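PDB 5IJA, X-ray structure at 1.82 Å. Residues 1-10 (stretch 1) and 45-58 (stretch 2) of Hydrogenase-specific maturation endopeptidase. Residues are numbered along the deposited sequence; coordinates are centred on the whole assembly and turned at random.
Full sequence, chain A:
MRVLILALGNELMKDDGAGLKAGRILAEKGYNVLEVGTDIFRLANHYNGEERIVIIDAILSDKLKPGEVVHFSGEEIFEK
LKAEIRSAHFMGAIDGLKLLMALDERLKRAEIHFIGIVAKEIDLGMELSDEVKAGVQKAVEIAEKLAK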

# COMPACT_ATOMS: atom_id res chain seq x y z
N MET A 1 1.12 18.95 -8.01
CA MET A 1 1.33 17.63 -7.43
C MET A 1 0.05 16.80 -7.42
O MET A 1 -0.90 17.10 -6.69
CB MET A 1 1.88 17.75 -6.02
CG MET A 1 2.28 16.41 -5.42
SD MET A 1 3.50 15.60 -6.46
CE MET A 1 4.80 16.83 -6.49
N ARG A 2 0.02 15.74 -8.22
CA ARG A 2 -1.13 14.86 -8.27
C ARG A 2 -0.72 13.50 -7.75
O ARG A 2 0.29 12.96 -8.19
CB ARG A 2 -1.68 14.73 -9.69
CG ARG A 2 -2.53 15.91 -10.12
CD ARG A 2 -2.98 15.76 -11.55
NE ARG A 2 -1.87 15.54 -12.46
CZ ARG A 2 -1.75 14.46 -13.24
NH1 ARG A 2 -2.68 13.51 -13.21
NH2 ARG A 2 -0.70 14.34 -14.04
N VAL A 3 -1.50 12.97 -6.83
CA VAL A 3 -1.11 11.78 -6.08
C VAL A 3 -2.04 10.62 -6.38
O VAL A 3 -3.26 10.79 -6.46
CB VAL A 3 -1.09 12.08 -4.55
CG1 VAL A 3 -0.54 10.90 -3.76
CG2 VAL A 3 -0.24 13.33 -4.28
N LEU A 4 -1.47 9.43 -6.61
CA LEU A 4 -2.27 8.22 -6.80
C LEU A 4 -2.02 7.26 -5.65
O LEU A 4 -0.88 7.02 -5.28
CB LEU A 4 -1.94 7.55 -8.13
CG LEU A 4 -2.51 6.15 -8.42
CD1 LEU A 4 -4.05 6.12 -8.40
CD2 LEU A 4 -2.00 5.66 -9.74
N ILE A 5 -3.09 6.73 -5.06
CA ILE A 5 -2.96 5.77 -3.97
C ILE A 5 -3.22 4.37 -4.49
O ILE A 5 -4.21 4.14 -5.16
CB ILE A 5 -3.92 6.13 -2.82
CG1 ILE A 5 -3.50 7.48 -2.21
CG2 ILE A 5 -3.95 5.02 -1.78
CD1 ILE A 5 -4.55 8.09 -1.33
N LEU A 6 -2.30 3.45 -4.23
CA LEU A 6 -2.45 2.05 -4.61
C LEU A 6 -2.70 1.21 -3.38
O LEU A 6 -1.84 1.10 -2.53
CB LEU A 6 -1.20 1.53 -5.33
CG LEU A 6 -0.71 2.30 -6.55
CD1 LEU A 6 0.46 1.55 -7.18
CD2 LEU A 6 -1.85 2.49 -7.53
N ALA A 7 -3.89 0.62 -3.27
CA ALA A 7 -4.20 -0.22 -2.13
C ALA A 7 -3.99 -1.67 -2.50
O ALA A 7 -4.58 -2.15 -3.47
CB ALA A 7 -5.63 0.01 -1.67
N LEU A 8 -3.18 -2.37 -1.70
CA LEU A 8 -2.82 -3.76 -1.95
C LEU A 8 -3.38 -4.61 -0.85
O LEU A 8 -3.65 -4.11 0.24
CB LEU A 8 -1.29 -3.96 -2.00
CG LEU A 8 -0.35 -3.01 -2.74
CD1 LEU A 8 1.01 -3.65 -2.98
CD2 LEU A 8 -0.94 -2.52 -4.03
N GLY A 9 -3.51 -5.91 -1.11
CA GLY A 9 -3.92 -6.85 -0.09
C GLY A 9 -5.01 -7.80 -0.56
O GLY A 9 -5.46 -7.76 -1.70
N ASN A 10 -5.43 -8.67 0.36
CA ASN A 10 -6.51 -9.62 0.13
C ASN A 10 -7.52 -9.47 1.26
O ASN A 10 -7.23 -9.76 2.42
CB ASN A 10 -5.97 -11.05 0.05
CG ASN A 10 -7.06 -12.08 -0.23
OD1 ASN A 10 -8.24 -11.74 -0.43
ND2 ASN A 10 -6.66 -13.34 -0.27
N ASN A 45 -4.30 0.44 -16.91
CA ASN A 45 -5.50 1.14 -17.35
C ASN A 45 -5.82 2.40 -16.55
O ASN A 45 -6.67 3.20 -16.95
CB ASN A 45 -6.70 0.19 -17.28
CG ASN A 45 -6.61 -0.92 -18.30
OD1 ASN A 45 -6.23 -0.69 -19.45
ND2 ASN A 45 -6.96 -2.14 -17.89
N HIS A 46 -5.14 2.59 -15.42
CA HIS A 46 -5.56 3.63 -14.49
C HIS A 46 -4.60 4.83 -14.39
O HIS A 46 -5.02 5.96 -14.18
CB HIS A 46 -5.74 3.02 -13.10
CG HIS A 46 -6.34 3.95 -12.10
ND1 HIS A 46 -7.70 4.11 -11.94
CD2 HIS A 46 -5.77 4.80 -11.21
CE1 HIS A 46 -7.94 5.00 -10.99
NE2 HIS A 46 -6.78 5.44 -10.54
N TYR A 47 -3.30 4.56 -14.52
CA TYR A 47 -2.30 5.60 -14.30
C TYR A 47 -2.49 6.77 -15.25
O TYR A 47 -2.74 6.58 -16.44
CB TYR A 47 -0.89 5.02 -14.47
CG TYR A 47 0.19 6.04 -14.17
CD1 TYR A 47 0.34 6.57 -12.90
CD2 TYR A 47 1.07 6.46 -15.16
CE1 TYR A 47 1.32 7.52 -12.62
CE2 TYR A 47 2.06 7.40 -14.90
CZ TYR A 47 2.18 7.92 -13.63
OH TYR A 47 3.16 8.85 -13.35
N ASN A 48 -2.37 7.99 -14.72
CA ASN A 48 -2.58 9.20 -15.51
C ASN A 48 -1.49 10.25 -15.27
O ASN A 48 -1.77 11.45 -15.22
CB ASN A 48 -3.96 9.79 -15.20
CG ASN A 48 -4.38 10.87 -16.20
OD1 ASN A 48 -4.10 10.78 -17.40
ND2 ASN A 48 -5.04 11.91 -15.70
N GLY A 49 -0.26 9.79 -15.09
CA GLY A 49 0.87 10.70 -14.97
C GLY A 49 1.11 11.28 -13.59
O GLY A 49 1.89 12.23 -13.43
N GLU A 50 0.45 10.71 -12.58
CA GLU A 50 0.58 11.20 -11.21
C GLU A 50 2.04 11.19 -10.81
O GLU A 50 2.77 10.29 -11.18
CB GLU A 50 -0.25 10.37 -10.23
CG GLU A 50 -1.76 10.53 -10.34
CD GLU A 50 -2.37 9.77 -11.50
OE1 GLU A 50 -1.68 8.97 -12.17
OE2 GLU A 50 -3.57 9.99 -11.75
N GLU A 51 2.46 12.23 -10.08
CA GLU A 51 3.87 12.41 -9.78
C GLU A 51 4.27 11.78 -8.46
O GLU A 51 5.45 11.67 -8.15
CB GLU A 51 4.23 13.91 -9.77
CG GLU A 51 3.95 14.65 -11.09
CD GLU A 51 2.66 15.47 -11.05
OE1 GLU A 51 1.66 15.02 -10.44
OE2 GLU A 51 2.65 16.57 -11.63
N ARG A 52 3.27 11.41 -7.66
CA ARG A 52 3.48 10.74 -6.38
C ARG A 52 2.58 9.53 -6.32
O ARG A 52 1.40 9.61 -6.68
CB ARG A 52 3.20 11.68 -5.21
CG ARG A 52 3.51 11.08 -3.83
CD ARG A 52 3.35 12.14 -2.74
NE ARG A 52 4.31 13.23 -2.95
CZ ARG A 52 4.18 14.46 -2.44
NH1 ARG A 52 3.13 14.77 -1.69
NH2 ARG A 52 5.10 15.38 -2.70
N ILE A 53 3.15 8.40 -5.92
CA ILE A 53 2.38 7.15 -5.73
C ILE A 53 2.48 6.71 -4.27
O ILE A 53 3.58 6.56 -3.74
CB ILE A 53 2.92 6.02 -6.61
CG1 ILE A 53 2.96 6.42 -8.09
CG2 ILE A 53 2.11 4.75 -6.42
CD1 ILE A 53 1.63 6.73 -8.67
N VAL A 54 1.35 6.46 -3.63
CA VAL A 54 1.36 6.04 -2.24
C VAL A 54 0.81 4.63 -2.15
O VAL A 54 -0.38 4.42 -2.37
CB VAL A 54 0.52 6.97 -1.39
CG1 VAL A 54 0.43 6.42 0.02
CG2 VAL A 54 1.12 8.38 -1.42
N ILE A 55 1.66 3.67 -1.83
CA ILE A 55 1.27 2.26 -1.74
C ILE A 55 0.90 1.93 -0.31
O ILE A 55 1.64 2.26 0.60
CB ILE A 55 2.41 1.35 -2.24
CG1 ILE A 55 2.64 1.62 -3.72
CG2 ILE A 55 2.10 -0.13 -2.03
CD1 ILE A 55 3.98 1.13 -4.18
N ILE A 56 -0.24 1.31 -0.10
CA ILE A 56 -0.67 0.93 1.22
C ILE A 56 -0.90 -0.57 1.26
O ILE A 56 -1.61 -1.09 0.46
CB ILE A 56 -1.94 1.65 1.68
CG1 ILE A 56 -1.86 3.14 1.46
CG2 ILE A 56 -2.18 1.40 3.15
CD1 ILE A 56 -3.00 3.92 2.05
N ASP A 57 -0.26 -1.23 2.20
CA ASP A 57 -0.25 -2.67 2.27
C ASP A 57 -0.25 -3.23 3.68
O ASP A 57 0.26 -2.63 4.57
CB ASP A 57 0.97 -3.17 1.52
CG ASP A 57 0.90 -4.65 1.19
OD1 ASP A 57 -0.14 -5.26 1.37
OD2 ASP A 57 1.90 -5.18 0.74
N ALA A 58 -0.80 -4.42 3.83
CA ALA A 58 -0.63 -5.23 5.04
C ALA A 58 0.74 -5.87 5.03
O ALA A 58 1.19 -6.35 3.99
CB ALA A 58 -1.71 -6.28 5.13
O HOH W 1 -3.76 -5.10 2.74

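The contact is a two-stranded parallel β pairing, hydrogen-bonded along its backbone, packed with aliphatic side chains on both faces and fastened at its N-terminal end by the polar groups of Arg2. Strands 3-8 and 52-58 run in the same direction at 20°, and together the stretches bury 1057 Å².

The register is read from the CA pairs, from Val3 CA with Arg52 CA at 4.7 Å through Ala7 CA with Ile56 CA at 5.0 Å. Hydrogen bonds alternate as parallel pairing requires: Leu4 N to Arg52 O (2.9 Å), Val54 N to Leu4 O (2.8 Å), Leu6 N to Val54 O (2.8 Å), Ile56 N to Leu6 O (2.9 Å) and Leu8 N to Ile56 O (3.0 Å), with angles at hydrogen of 159° to 169°. CA-H...O contacts accompany this ladder, among them Ile53 CA to Leu4 O at 3.3 Å. Beyond Leu8 the direct ladder gives way to a water, which donates to Leu8 O (2.7 Å) and weakly accepts from Ala58 N (3.2 Å).

Alternation sorts the side chains. On the face carrying Val3, Ile5, Val54 and Ile56, branched aliphatics pack side by side across the strand pair: Val3 CG1 meets Val54 CG2 at 3.8 Å, and Ile5 CG2 lies 4.1 Å from Ile56 CD1. On the other face, Leu6 CD1 reaches Ile53 CG2 (3.7 Å) and Ile55 CG1 (4.1 Å). Leu4, with 122 Å² covered, packs its CB 3.7 Å from Ile53 CD1, while CD1 and CD2 approach the ring edges of His46 (NE2, 3.5 Å) and Tyr47 (CD1, 4.0 Å).

At the exposed end, Arg2 O accepts from Glu51 N (3.0 Å) and weakly from Arg52 N (3.4 Å), while Arg2 N donates to Glu51 OE1 (2.9 Å). The Arg2 guanidinium sends both NH1 (3.0 Å) and NH2 (3.3 Å) to Asn48 O, which lies near its plane; a long salt bridge joins NH1 to Glu50 OE2 (3.9 Å). The loop is braced internally by Tyr47 OH donating to Glu50 O (2.6 Å) and Asn48 N to Glu50 OE1 (2.8 Å). Gly49 fits doubly: an ideal CB would stand 3.4 Å from Arg2 NH2, and phi/psi of 84°/13° would jam it against the preceding carbonyl.

At the far end, Gly9 likewise has backbone angles (133°/-179°) that call for glycine. The buried Asp57 has OD2 hydrogen-bonded elsewhere in the structure, but OD1, 3.8 Å from Leu8 CB, has no partner in the model.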